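Local coordinates for protein ATP-dependent helicase FUN30 (Saccharomyces cerevisiae S288c, PDB 5GN1) that couples ATP hydrolysis, through an ATPase domain whose C-terminal part is this chain, to nucleosome remodelling in DNA repair and heterochromatin organisation, at residues S111-L116 with M182-I187; L193-I198 with L225-L230; F266-V271 with A292-R297; N275-D280 with T307-K312; F279-N284 with K318-A323. All blocks are in the same frame, centred on the assembly; numbering follows the deposited sequence.

Contact 1: residues S111-L116 with M182-I187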
# COMPACT_ATOMS: atom_id res chain seq x y z
N SER A 111 6.33 1.92 -6.02
CA SER A 111 6.21 3.34 -5.72
C SER A 111 5.80 3.62 -4.27
O SER A 111 5.92 4.76 -3.82
CB SER A 111 5.17 3.98 -6.65
OG SER A 111 5.41 3.67 -8.01
N LEU A 112 5.29 2.61 -3.55
CA LEU A 112 4.77 2.78 -2.19
C LEU A 112 5.76 2.36 -1.11
O LEU A 112 6.04 3.15 -0.20
CB LEU A 112 3.47 1.97 -2.02
CG LEU A 112 2.38 2.41 -2.98
CD1 LEU A 112 1.11 1.54 -2.85
CD2 LEU A 112 2.09 3.89 -2.77
N HIS A 113 6.27 1.13 -1.17
CA HIS A 113 7.07 0.61 -0.07
C HIS A 113 7.82 -0.67 -0.44
O HIS A 113 7.23 -1.61 -0.97
CB HIS A 113 6.17 0.34 1.14
CG HIS A 113 6.90 0.45 2.44
ND1 HIS A 113 7.90 -0.43 2.80
CD2 HIS A 113 6.81 1.35 3.44
CE1 HIS A 113 8.39 -0.08 3.97
NE2 HIS A 113 7.75 1.00 4.38
N PRO A 114 9.14 -0.72 -0.18
CA PRO A 114 9.90 -1.95 -0.43
C PRO A 114 9.36 -3.18 0.26
O PRO A 114 9.51 -4.29 -0.26
CB PRO A 114 11.30 -1.61 0.10
CG PRO A 114 11.41 -0.12 -0.06
CD PRO A 114 10.01 0.43 0.15
N LEU A 115 8.75 -3.02 1.44
CA LEU A 115 8.33 -4.21 2.17
C LEU A 115 7.08 -4.84 1.58
O LEU A 115 6.57 -5.80 2.16
CB LEU A 115 8.09 -3.89 3.65
CG LEU A 115 9.32 -3.41 4.42
CD1 LEU A 115 9.00 -3.24 5.92
CD2 LEU A 115 10.52 -4.34 4.20
N LEU A 116 6.57 -4.31 0.47
CA LEU A 116 5.54 -4.97 -0.31
C LEU A 116 6.12 -6.02 -1.25
O LEU A 116 5.39 -6.56 -2.09
CB LEU A 116 4.75 -3.94 -1.13
CG LEU A 116 3.99 -2.88 -0.32
CD1 LEU A 116 3.47 -1.79 -1.27
CD2 LEU A 116 2.87 -3.54 0.49
N MET A 182 10.25 2.14 8.08
CA MET A 182 10.41 3.57 7.84
C MET A 182 11.08 3.88 6.51
O MET A 182 11.01 5.03 6.06
CB MET A 182 11.22 4.24 8.96
CG MET A 182 10.74 3.93 10.35
SD MET A 182 9.05 4.50 10.58
CE MET A 182 9.28 6.27 10.66
N GLN A 183 11.72 2.90 5.86
CA GLN A 183 12.57 3.17 4.69
C GLN A 183 11.75 3.13 3.40
O GLN A 183 11.75 2.15 2.65
CB GLN A 183 13.73 2.20 4.64
CG GLN A 183 14.71 2.35 5.78
CD GLN A 183 15.82 1.32 5.68
OE1 GLN A 183 16.58 1.30 4.71
NE2 GLN A 183 15.92 0.46 6.68
N SER A 184 11.08 4.24 3.14
CA SER A 184 10.35 4.46 1.90
C SER A 184 10.24 5.96 1.69
O SER A 184 10.12 6.72 2.65
CB SER A 184 8.95 3.83 1.94
OG SER A 184 8.11 4.40 0.96
N GLY A 185 10.28 6.39 0.42
CA GLY A 185 10.13 7.81 0.13
C GLY A 185 8.75 8.34 0.51
O GLY A 185 8.61 9.52 0.87
N LYS A 186 7.73 7.50 0.42
CA LYS A 186 6.42 7.98 0.85
C LYS A 186 6.33 8.10 2.36
O LYS A 186 5.56 8.93 2.87
CB LYS A 186 5.31 7.07 0.32
CG LYS A 186 5.02 7.26 -1.14
CD LYS A 186 3.53 7.25 -1.40
CE LYS A 186 3.31 7.44 -2.88
NZ LYS A 186 1.90 7.24 -3.30
N ILE A 187 7.09 7.30 3.10
CA ILE A 187 7.07 7.43 4.56
C ILE A 187 7.83 8.69 4.97
O ILE A 187 7.40 9.41 5.87
CB ILE A 187 7.64 6.17 5.24
CG1 ILE A 187 6.82 4.94 4.83
CG2 ILE A 187 7.64 6.33 6.78
CD1 ILE A 187 5.32 5.03 5.10
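Ser-184 and the backbone of Leu-112 supply the polar link: Ser-184 OG, anti to its own backbone N (chi1 161°), donates to Leu-112 O at 2.7 Å, tilted 31° from the carbonyl plane. The same OG accepts from Lys-186 N at 3.2 Å, so the N-cap of helix 185-200 is tied to the neighbouring loop through one hydroxyl. Ser-184 CB lies over one face of the His-113 imidazole, 3.9 Å from its centroid, a CH-pi contact, while Ile-187 CG1 comes to 3.8 Å from His-113 CD2. Two bonds fix the rotation of this ring: ND1 of His-113 accepts in the ring plane from Leu-115 N at 3.0 Å, and NE2 bonds to Trp-181 O. An alanine at His-113 would probably leave Leu-115 N and Trp-181 O without these mates and open a gap beside Ser-184 CB. A methyl-to-ammonium contact sets Leu-112 CD2 3.4 Å from Lys-186 NZ, which is salt-bridged to Glu-316 and hydrogen-bonded to Phe-279 O and Leu-309 O. Pro-114 CD rests on Gln-183 O at 3.5 Å. Nearly all of the touching residues are buried, with helix 60-82 touching Pro-114, helix 212-224 His-113 and helix 315-322 Leu-112.

Contact 2: residues L193-I198 with L225-L230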
# COMPACT_ATOMS: atom_id res chain seq x y z
N LEU A 193 4.66 15.55 6.78
CA LEU A 193 3.30 16.07 6.80
C LEU A 193 2.61 15.82 8.14
O LEU A 193 1.90 16.70 8.65
CB LEU A 193 2.50 15.46 5.66
CG LEU A 193 1.13 16.10 5.43
CD1 LEU A 193 1.24 17.62 5.30
CD2 LEU A 193 0.46 15.50 4.21
N LEU A 194 2.80 14.63 8.73
CA LEU A 194 2.18 14.33 10.02
C LEU A 194 2.69 15.26 11.12
O LEU A 194 1.93 15.67 12.00
CB LEU A 194 2.41 12.87 10.39
CG LEU A 194 1.64 11.84 9.54
CD1 LEU A 194 1.93 10.45 10.04
CD2 LEU A 194 0.15 12.11 9.52
N LYS A 195 3.99 15.58 11.11
CA LYS A 195 4.52 16.49 12.11
C LYS A 195 3.87 17.87 12.01
O LYS A 195 3.50 18.47 13.03
CB LYS A 195 6.04 16.61 11.98
CG LYS A 195 6.65 17.34 13.18
CD LYS A 195 8.03 17.90 12.92
CE LYS A 195 8.35 19.03 13.91
NZ LYS A 195 7.48 20.23 13.70
N THR A 196 3.69 18.38 10.80
CA THR A 196 2.98 19.64 10.62
C THR A 196 1.57 19.57 11.19
O THR A 196 1.15 20.44 11.96
CB THR A 196 2.94 20.02 9.14
OG1 THR A 196 4.28 20.23 8.67
CG2 THR A 196 2.13 21.28 8.95
N ILE A 197 0.81 18.53 10.81
CA ILE A 197 -0.60 18.45 11.19
C ILE A 197 -0.75 18.26 12.69
O ILE A 197 -1.57 18.91 13.35
CB ILE A 197 -1.28 17.29 10.43
CG1 ILE A 197 -1.38 17.58 8.93
CG2 ILE A 197 -2.66 16.96 11.03
CD1 ILE A 197 -1.79 16.35 8.13
N ILE A 198 0.03 17.34 13.25
CA ILE A 198 -0.21 16.87 14.61
C ILE A 198 0.55 17.70 15.63
O ILE A 198 -0.01 18.09 16.66
CB ILE A 198 0.15 15.37 14.72
CG1 ILE A 198 -0.75 14.55 13.78
CG2 ILE A 198 -0.04 14.87 16.15
CD1 ILE A 198 -0.30 13.11 13.63
N LEU A 225 6.65 6.35 15.28
CA LEU A 225 6.57 7.81 15.35
C LEU A 225 5.83 8.29 16.60
O LEU A 225 5.68 9.50 16.79
CB LEU A 225 5.89 8.38 14.10
CG LEU A 225 6.63 8.28 12.75
CD1 LEU A 225 5.72 8.69 11.59
CD2 LEU A 225 7.93 9.13 12.74
N ASP A 226 5.36 7.35 17.42
CA ASP A 226 4.70 7.64 18.69
C ASP A 226 3.38 8.38 18.50
O ASP A 226 2.98 9.19 19.35
CB ASP A 226 5.64 8.41 19.63
CG ASP A 226 5.21 8.31 21.09
OD1 ASP A 226 4.62 7.27 21.47
OD2 ASP A 226 5.46 9.28 21.85
N TYR A 227 2.68 8.12 17.40
CA TYR A 227 1.34 8.66 17.18
C TYR A 227 0.31 7.55 17.41
O TYR A 227 0.35 6.52 16.73
CB TYR A 227 1.18 9.19 15.75
CG TYR A 227 2.06 10.35 15.34
CD1 TYR A 227 2.25 11.45 16.17
CD2 TYR A 227 2.68 10.35 14.10
CE1 TYR A 227 3.06 12.52 15.76
CE2 TYR A 227 3.47 11.41 13.69
CZ TYR A 227 3.66 12.49 14.52
OH TYR A 227 4.47 13.52 14.07
N LYS A 228 -0.61 7.78 18.34
CA LYS A 228 -1.75 6.87 18.48
C LYS A 228 -2.64 6.91 17.24
O LYS A 228 -2.78 7.95 16.58
CB LYS A 228 -2.59 7.21 19.72
CG LYS A 228 -1.86 7.11 21.06
CD LYS A 228 -2.77 7.61 22.21
CE LYS A 228 -1.99 7.86 23.50
NZ LYS A 228 -2.85 8.52 24.57
N PHE A 229 -3.25 5.78 16.92
CA PHE A 229 -4.08 5.69 15.73
C PHE A 229 -5.19 4.67 15.96
O PHE A 229 -5.11 3.83 16.86
CB PHE A 229 -3.24 5.31 14.50
CG PHE A 229 -2.70 3.90 14.56
CD1 PHE A 229 -1.49 3.63 15.19
CD2 PHE A 229 -3.41 2.84 14.01
CE1 PHE A 229 -1.01 2.34 15.29
CE2 PHE A 229 -2.94 1.54 14.08
CZ PHE A 229 -1.74 1.29 14.73
N LEU A 230 -6.22 4.75 15.13
CA LEU A 230 -7.24 3.73 14.99
C LEU A 230 -7.32 3.32 13.53
O LEU A 230 -6.82 4.03 12.64
CB LEU A 230 -8.62 4.22 15.45
CG LEU A 230 -8.70 4.67 16.92
CD1 LEU A 230 -9.85 5.67 17.10
CD2 LEU A 230 -8.87 3.46 17.85
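Ile-198 lays its CD1 methyl over the centre of the Tyr-227 ring, 3.8 Å from the centroid and only 4° off the ring normal, a CH-pi contact of nearly ideal placement. Its other branch supports the same ring nearer the rim, with Ile-198 CG2 3.9 Å from Tyr-227 CE1. The reach of the methyl follows from an extended chain: CD1 is anti to CA (chi2 169°). On the opposite face of the ring sits Leu-225 O, 3.9 Å above the plane and also over the centre, so the phenol is sandwiched between a methyl group and a carbonyl oxygen. Leu-194 meets the ring obliquely, its CB 3.8 Å from Tyr-227 CE2, and its CD1 reaches Leu-225 CD1 at 4.5 Å. The hydroxyl ends beside the helix backbone, Tyr-227 OH being 3.6 Å from Lys-195 CA. Helix 185-200 thus packs against the turn joining helix 212-224 to strand 229-232, an edge strand of the parallel sheet. Asp-226, with positive phi, ends helix 212-224 in a Schellman motif, and the chain then swings Tyr-227 toward the other helix. Ile-256 of the adjacent strand touches both Ile-198 and Tyr-227. No hydrogen bond spans the two segments, so attraction here rests on shape, dispersion and removal of apolar surface from water at a site near the protein surface.

Contact 3: residues F266-V271 with A292-R297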
# COMPACT_ATOMS: atom_id res chain seq x y z
N PHE A 266 -18.65 3.89 3.04
CA PHE A 266 -19.42 3.33 4.14
C PHE A 266 -20.39 4.33 4.78
O PHE A 266 -21.05 3.98 5.75
CB PHE A 266 -18.50 2.78 5.25
CG PHE A 266 -17.57 1.67 4.80
CD1 PHE A 266 -17.71 1.08 3.55
CD2 PHE A 266 -16.58 1.19 5.65
CE1 PHE A 266 -16.86 0.05 3.14
CE2 PHE A 266 -15.72 0.16 5.25
CZ PHE A 266 -15.86 -0.41 4.00
N GLY A 267 -20.46 5.56 4.27
CA GLY A 267 -21.31 6.58 4.87
C GLY A 267 -20.96 6.93 6.31
O GLY A 267 -21.85 7.26 7.09
N ILE A 268 -19.68 6.87 6.68
CA ILE A 268 -19.26 7.22 8.03
C ILE A 268 -18.91 8.70 8.07
O ILE A 268 -18.54 9.31 7.05
CB ILE A 268 -18.08 6.35 8.52
CG1 ILE A 268 -16.86 6.54 7.62
CG2 ILE A 268 -18.48 4.89 8.59
CD1 ILE A 268 -15.72 5.58 7.94
N ASN A 269 -19.02 9.28 9.26
CA ASN A 269 -18.88 10.72 9.48
C ASN A 269 -17.69 10.96 10.40
O ASN A 269 -17.73 10.60 11.58
CB ASN A 269 -20.17 11.28 10.08
CG ASN A 269 -20.17 12.80 10.15
OD1 ASN A 269 -19.19 13.40 10.58
ND2 ASN A 269 -21.26 13.41 9.71
N LEU A 270 -16.64 11.59 9.88
CA LEU A 270 -15.40 11.80 10.62
C LEU A 270 -15.00 13.27 10.65
O LEU A 270 -13.84 13.62 10.46
CB LEU A 270 -14.26 10.94 10.04
CG LEU A 270 -14.51 9.43 10.14
CD1 LEU A 270 -13.53 8.59 9.32
CD2 LEU A 270 -14.50 9.03 11.59
N VAL A 271 -15.96 14.16 10.96
CA VAL A 271 -15.68 15.60 10.88
C VAL A 271 -14.77 16.08 12.01
O VAL A 271 -14.38 17.25 12.02
CB VAL A 271 -16.95 16.46 10.84
CG1 VAL A 271 -17.76 16.17 9.57
CG2 VAL A 271 -17.79 16.28 12.09
N ALA A 292 -12.28 11.70 0.94
CA ALA A 292 -12.10 13.03 1.51
C ALA A 292 -13.39 13.56 2.13
O ALA A 292 -13.34 14.28 3.15
CB ALA A 292 -11.59 13.99 0.44
N ASP A 293 -14.55 13.21 1.58
CA ASP A 293 -15.82 13.66 2.13
C ASP A 293 -16.22 12.94 3.42
O ASP A 293 -17.29 13.24 3.95
CB ASP A 293 -16.93 13.49 1.09
CG ASP A 293 -16.81 14.48 -0.07
OD1 ASP A 293 -15.99 15.43 0.01
OD2 ASP A 293 -17.55 14.31 -1.06
N ARG A 294 -15.42 12.00 3.94
CA ARG A 294 -15.65 11.56 5.32
C ARG A 294 -15.38 12.69 6.30
O ARG A 294 -16.02 12.77 7.35
CB ARG A 294 -14.78 10.34 5.68
CG ARG A 294 -14.98 9.08 4.80
CD ARG A 294 -16.45 8.76 4.60
NE ARG A 294 -16.96 9.35 3.37
CZ ARG A 294 -18.25 9.55 3.11
NH1 ARG A 294 -19.16 9.23 4.02
NH2 ARG A 294 -18.62 10.09 1.95
N ALA A 295 -14.47 13.59 5.95
CA ALA A 295 -14.14 14.78 6.72
C ALA A 295 -14.85 16.02 6.20
O ALA A 295 -15.34 16.84 6.99
CB ALA A 295 -12.62 15.03 6.68
N HIS A 296 -14.93 16.17 4.87
CA HIS A 296 -15.52 17.36 4.24
C HIS A 296 -17.00 17.06 4.00
O HIS A 296 -17.39 16.59 2.93
CB HIS A 296 -14.80 17.72 2.95
CG HIS A 296 -15.48 18.79 2.16
ND1 HIS A 296 -15.52 20.11 2.58
CD2 HIS A 296 -16.19 18.74 1.01
CE1 HIS A 296 -16.22 20.82 1.70
NE2 HIS A 296 -16.64 20.01 0.75
N ARG A 297 -17.81 17.33 5.02
CA ARG A 297 -19.24 17.03 4.96
C ARG A 297 -19.95 17.88 6.01
O ARG A 297 -19.32 18.55 6.83
CB ARG A 297 -19.50 15.54 5.18
CG ARG A 297 -19.05 15.04 6.56
CD ARG A 297 -19.19 13.54 6.74
NE ARG A 297 -20.56 13.07 6.52
CZ ARG A 297 -20.97 12.47 5.40
NH1 ARG A 297 -20.12 12.27 4.40
NH2 ARG A 297 -22.23 12.08 5.29
O HOH W 1 -23.13 12.01 7.93
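The Arg-297 guanidinium has Ile-268 O over one face, 4.0 Å above the plane and offset toward the rim, and Asp-293 O at its edge, where NH1 of Arg-297 donates to it at 3.0 Å. Asn-269 ND2 also approaches the edge, 3.3 Å from Arg-297 NE, but both are donors, and the amide and guanidinium planes stand 73° apart. Water 1 reconciles them: it accepts from Asn-269 ND2 at 2.9 Å and from Arg-297 NH2 at 2.8 Å. The Arg-294 guanidinium meets Ile-268 O at its edge, NH1 donating at 3.1 Å, while its NE bonds to Gln-290 O. By sequence, residues 266-271 belong to helicase motif V and 292-297 to motif VI, whose arginines in relatives reach the nucleotide between the two RecA-like lobes; both motifs lie in the C-terminal lobe, and the contact joins them directly. A backbone bond also links the two segments: Leu-270 N donates to Arg-294 O at 2.9 Å (155° at the hydrogen). Arg-297 CG stands between the backbone N and the carbonyl carbon (chi1 62°), which sets it against Val-271 CG1 at 3.5 Å. Ile-268 and Arg-294 side chains cross at about a right angle through CG1 and CD.

Contact 4: residues N275-D280 with T307-K312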
# COMPACT_ATOMS: atom_id res chain seq x y z
N ASN A 275 -7.99 17.09 8.14
CA ASN A 275 -6.90 16.78 7.22
C ASN A 275 -7.09 15.38 6.68
O ASN A 275 -7.55 14.48 7.39
CB ASN A 275 -5.54 16.89 7.89
CG ASN A 275 -5.28 18.27 8.44
OD1 ASN A 275 -4.77 19.14 7.73
ND2 ASN A 275 -5.65 18.48 9.69
N VAL A 276 -6.74 15.20 5.41
CA VAL A 276 -6.88 13.92 4.73
C VAL A 276 -5.61 13.69 3.92
O VAL A 276 -5.18 14.58 3.17
CB VAL A 276 -8.13 13.88 3.82
CG1 VAL A 276 -8.14 12.57 3.02
CG2 VAL A 276 -9.41 14.00 4.65
N ILE A 277 -4.99 12.53 4.10
CA ILE A 277 -3.83 12.12 3.33
C ILE A 277 -4.23 10.92 2.50
O ILE A 277 -4.66 9.90 3.06
CB ILE A 277 -2.63 11.80 4.23
CG1 ILE A 277 -2.26 13.03 5.07
CG2 ILE A 277 -1.45 11.35 3.38
CD1 ILE A 277 -1.12 12.77 6.00
N ILE A 278 -4.11 11.05 1.18
CA ILE A 278 -4.36 9.95 0.25
C ILE A 278 -2.99 9.31 0.03
O ILE A 278 -2.14 9.88 -0.65
CB ILE A 278 -4.97 10.44 -1.06
CG1 ILE A 278 -6.23 11.26 -0.79
CG2 ILE A 278 -5.31 9.27 -1.98
CD1 ILE A 278 -7.34 10.45 -0.21
N PHE A 279 -2.75 8.16 0.67
CA PHE A 279 -1.41 7.59 0.60
C PHE A 279 -1.11 7.10 -0.82
O PHE A 279 0.04 7.17 -1.27
CB PHE A 279 -1.25 6.46 1.61
CG PHE A 279 0.17 6.03 1.83
CD1 PHE A 279 0.98 6.70 2.75
CD2 PHE A 279 0.70 4.95 1.14
CE1 PHE A 279 2.30 6.30 2.95
CE2 PHE A 279 2.02 4.54 1.35
CZ PHE A 279 2.81 5.22 2.26
N ASP A 280 -2.13 6.66 -1.54
CA ASP A 280 -1.97 6.19 -2.90
C ASP A 280 -3.29 6.43 -3.61
O ASP A 280 -4.35 6.12 -3.07
CB ASP A 280 -1.57 4.70 -2.94
CG ASP A 280 -2.45 3.83 -2.04
OD1 ASP A 280 -3.53 3.41 -2.50
OD2 ASP A 280 -2.06 3.59 -0.87
N THR A 307 -4.24 15.96 0.93
CA THR A 307 -2.94 15.84 0.27
C THR A 307 -2.78 14.43 -0.29
O THR A 307 -2.93 13.44 0.44
CB THR A 307 -1.80 16.16 1.25
OG1 THR A 307 -1.96 17.51 1.73
CG2 THR A 307 -0.42 16.03 0.56
N THR A 308 -2.49 14.34 -1.59
CA THR A 308 -2.23 13.06 -2.24
C THR A 308 -0.72 12.90 -2.44
O THR A 308 -0.07 13.80 -2.98
CB THR A 308 -2.95 12.97 -3.59
OG1 THR A 308 -4.35 13.09 -3.37
CG2 THR A 308 -2.66 11.62 -4.25
N LEU A 309 -0.18 11.79 -1.95
CA LEU A 309 1.23 11.49 -2.07
C LEU A 309 1.49 10.86 -3.43
O LEU A 309 0.83 9.88 -3.79
CB LEU A 309 1.69 10.52 -0.98
CG LEU A 309 1.43 10.96 0.46
CD1 LEU A 309 2.08 9.99 1.44
CD2 LEU A 309 1.97 12.36 0.64
N ILE A 310 2.45 11.41 -4.17
CA ILE A 310 2.74 10.96 -5.53
C ILE A 310 4.24 10.79 -5.67
O ILE A 310 4.99 11.77 -5.51
CB ILE A 310 2.20 11.93 -6.59
CG1 ILE A 310 0.68 11.96 -6.54
CG2 ILE A 310 2.71 11.53 -7.99
CD1 ILE A 310 0.02 12.63 -7.74
N THR A 311 4.68 9.57 -5.97
CA THR A 311 6.09 9.32 -6.22
C THR A 311 6.47 9.81 -7.61
O THR A 311 5.85 9.42 -8.61
CB THR A 311 6.42 7.85 -6.05
OG1 THR A 311 6.28 7.49 -4.65
CG2 THR A 311 7.85 7.58 -6.49
N LYS A 312 7.47 10.69 -7.67
CA LYS A 312 7.95 11.24 -8.93
C LYS A 312 8.73 10.18 -9.71
O LYS A 312 9.37 9.31 -9.12
CB LYS A 312 8.85 12.45 -8.68
CG LYS A 312 8.25 13.79 -9.07
CD LYS A 312 9.21 14.92 -8.65
CE LYS A 312 9.04 16.16 -9.51
NZ LYS A 312 10.15 17.13 -9.28
O HOH W 2 -3.10 16.89 4.11
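Leu-309 and Phe-279 meet just past the C-terminal end of strand 275-278: CG of the phenylalanine is anti to its backbone N (chi1 -166°), and from there the ring brings CD1 to 3.7 Å from Leu-309 CD1. The same leucine, its CG beside the backbone N, places that atom 4.1 Å from Ile-277 CG2. On the face carrying Ile-278 and Thr-308, the threonine has OG1 beside its own N (chi1 -60°), which sets this hydroxyl oxygen 3.6 Å from Ile-278 CB. Segments 275-278 and 307-311 run parallel, 22° apart in direction, and strand 275-278 is joined to strand 304-311 by a crossover through helix 285-292, a beta-alpha-beta unit of the RecA-like sheet. Ile-277 pairs with Thr-307 and Ile-278 with Thr-308, so neighbouring side chains alternate between faces. Three backbone bonds stitch the pair: Thr-307 N to Val-276 O at 2.8 Å, Ile-278 N to Thr-307 O at 2.8 Å, and Leu-309 N to Ile-278 O at 3.0 Å. Val-276 O has a second donor, water 2 at 3.2 Å. Thr-307 OG1, again beside the backbone N, lies 2.7 Å from that water, which bridges the two strands. On the Ile-277 face, Leu-190 and Leu-193 of helix 185-200 press against the isoleucine.

Contact 5: residues F279-N284 with K318-A323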
# COMPACT_ATOMS: atom_id res chain seq x y z
N PHE A 279 -2.75 8.16 0.67
CA PHE A 279 -1.41 7.59 0.60
C PHE A 279 -1.11 7.10 -0.82
O PHE A 279 0.04 7.17 -1.27
CB PHE A 279 -1.25 6.46 1.61
CG PHE A 279 0.17 6.03 1.83
CD1 PHE A 279 0.98 6.70 2.75
CD2 PHE A 279 0.70 4.95 1.14
CE1 PHE A 279 2.30 6.30 2.95
CE2 PHE A 279 2.02 4.54 1.35
CZ PHE A 279 2.81 5.22 2.26
N ASP A 280 -2.13 6.66 -1.54
CA ASP A 280 -1.97 6.19 -2.90
C ASP A 280 -3.29 6.43 -3.61
O ASP A 280 -4.35 6.12 -3.07
CB ASP A 280 -1.57 4.70 -2.94
CG ASP A 280 -2.45 3.83 -2.04
OD1 ASP A 280 -3.53 3.41 -2.50
OD2 ASP A 280 -2.06 3.59 -0.87
N GLN A 281 -3.23 7.02 -4.80
CA GLN A 281 -4.47 7.47 -5.38
C GLN A 281 -5.19 6.33 -6.08
O GLN A 281 -4.61 5.30 -6.43
CB GLN A 281 -4.23 8.63 -6.33
CG GLN A 281 -3.46 8.25 -7.57
CD GLN A 281 -2.93 9.47 -8.31
OE1 GLN A 281 -1.77 9.48 -8.74
NE2 GLN A 281 -3.78 10.49 -8.46
N SER A 282 -6.49 6.52 -6.27
CA SER A 282 -7.31 5.62 -7.06
C SER A 282 -7.33 6.07 -8.51
O SER A 282 -7.21 7.27 -8.81
CB SER A 282 -8.73 5.58 -6.50
OG SER A 282 -9.58 4.82 -7.34
N PHE A 283 -7.48 5.10 -9.42
CA PHE A 283 -7.65 5.45 -10.83
C PHE A 283 -9.01 6.08 -11.10
O PHE A 283 -9.17 6.73 -12.13
CB PHE A 283 -7.46 4.22 -11.72
CG PHE A 283 -7.39 4.55 -13.20
CD1 PHE A 283 -6.23 5.04 -13.77
CD2 PHE A 283 -8.50 4.34 -14.02
CE1 PHE A 283 -6.16 5.34 -15.13
CE2 PHE A 283 -8.44 4.64 -15.38
CZ PHE A 283 -7.27 5.14 -15.94
N ASN A 284 -9.97 5.91 -10.19
CA ASN A 284 -11.25 6.62 -10.27
C ASN A 284 -11.26 7.74 -9.24
O ASN A 284 -11.34 7.47 -8.03
CB ASN A 284 -12.42 5.67 -10.04
CG ASN A 284 -13.78 6.35 -10.19
OD1 ASN A 284 -13.86 7.54 -10.52
ND2 ASN A 284 -14.85 5.59 -9.96
N LYS A 318 1.70 8.75 -14.12
CA LYS A 318 0.82 8.37 -15.22
C LYS A 318 -0.61 8.17 -14.75
O LYS A 318 -1.56 8.53 -15.45
CB LYS A 318 1.34 7.09 -15.89
CG LYS A 318 2.74 7.22 -16.45
CD LYS A 318 2.80 8.39 -17.40
CE LYS A 318 4.17 9.05 -17.37
NZ LYS A 318 4.17 10.23 -18.27
N ILE A 319 -0.77 7.56 -13.57
CA ILE A 319 -2.12 7.35 -13.05
C ILE A 319 -2.78 8.68 -12.71
O ILE A 319 -3.98 8.87 -12.95
CB ILE A 319 -2.06 6.39 -11.84
CG1 ILE A 319 -1.74 4.98 -12.35
CG2 ILE A 319 -3.37 6.42 -11.03
CD1 ILE A 319 -1.52 3.96 -11.26
N HIS A 320 -2.02 9.63 -12.16
CA HIS A 320 -2.59 10.95 -11.88
C HIS A 320 -3.06 11.64 -13.16
O HIS A 320 -4.12 12.28 -13.17
CB HIS A 320 -1.55 11.81 -11.16
CG HIS A 320 -2.07 13.15 -10.70
ND1 HIS A 320 -3.24 13.29 -9.99
CD2 HIS A 320 -1.57 14.40 -10.86
CE1 HIS A 320 -3.45 14.57 -9.73
NE2 HIS A 320 -2.45 15.26 -10.24
N GLN A 321 -2.29 11.52 -14.25
CA GLN A 321 -2.64 12.19 -15.50
C GLN A 321 -3.90 11.60 -16.13
O GLN A 321 -4.74 12.34 -16.66
CB GLN A 321 -1.50 12.09 -16.51
CG GLN A 321 -0.24 12.86 -16.16
CD GLN A 321 0.99 12.34 -16.89
OE1 GLN A 321 0.89 11.80 -18.01
NE2 GLN A 321 2.15 12.47 -16.26
N LEU A 322 -4.03 10.28 -16.10
CA LEU A 322 -5.03 9.57 -16.89
C LEU A 322 -6.26 9.14 -16.11
O LEU A 322 -7.20 8.61 -16.71
CB LEU A 322 -4.40 8.34 -17.54
CG LEU A 322 -3.41 8.67 -18.66
CD1 LEU A 322 -2.41 7.56 -18.79
CD2 LEU A 322 -4.16 8.90 -19.97
N ALA A 323 -6.27 9.35 -14.79
CA ALA A 323 -7.40 8.93 -13.97
C ALA A 323 -8.69 9.57 -14.48
O ALA A 323 -8.71 10.74 -14.86
CB ALA A 323 -7.16 9.30 -12.50
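Gln-281 and Phe-283 belong to the loop that leads from strand 275-278 into helix 285-292, and they dock on the last turn of helix 315-322. The sequence here resembles the Asp-x-x-Trp-Asn-Pro motif of many Snf2 ATPases, with phenylalanine at the tryptophan position. An ST turn shapes the loop, Ser-282 OG accepting from Asn-284 N at 3.1 Å, and Asn-284, through OD1, caps the start of helix 285-292 at His-286 N. Ala-323 CA lies over one face of the Phe-283 ring, 4.1 Å from the centroid and 17° off the normal, a CH-pi contact. At the ring edge Ile-319 CG2 comes to 4.2 Å from Phe-283 CD1. Leu-322 CB is 4.2 Å from Phe-283 CE1. CG of Phe-283 is anti to the backbone N (chi1 -171°), and the ring beyond it meets the chain where helix 315-322 ends. Gln-281 CG packs on the same Ile-319 CG2 methyl at 3.9 Å, the two side chains sliding past each other in opposite directions. An alanine at Gln-281 would probably open a gap beside Ile-319 CG2 and His-320 CB, where CG and the amide now lie. The contacts around Phe-283 are apolar and CH-pi, so shape and burial carry that half of the docking.

Contacts 4 and 5 share Phe-279 and Asp-280 and have centres 10 Å apart; strand 304-311 of contact 4 is followed in the chain by helix 315-322 of contact 5. Contact 1 touches both where Leu-112 CD2 packs on Asp-280 CB, and shares helix 185-200 with contact 2, their centres 17 Å apart. Contacts 2 and 4 reach the same parallel sheet. Contact 3, about 27 Å from contact 1 between centres, meets contact 4 where Ala-295 packs on Val-276. Along the chain, contacts 1 and 2 close before the rest open, while contact 3 alternates with 4 and 5. Contacts 2 to 5 lie within the helicase C-terminal region, whereas contact 1 joins it to the SNF2-related part.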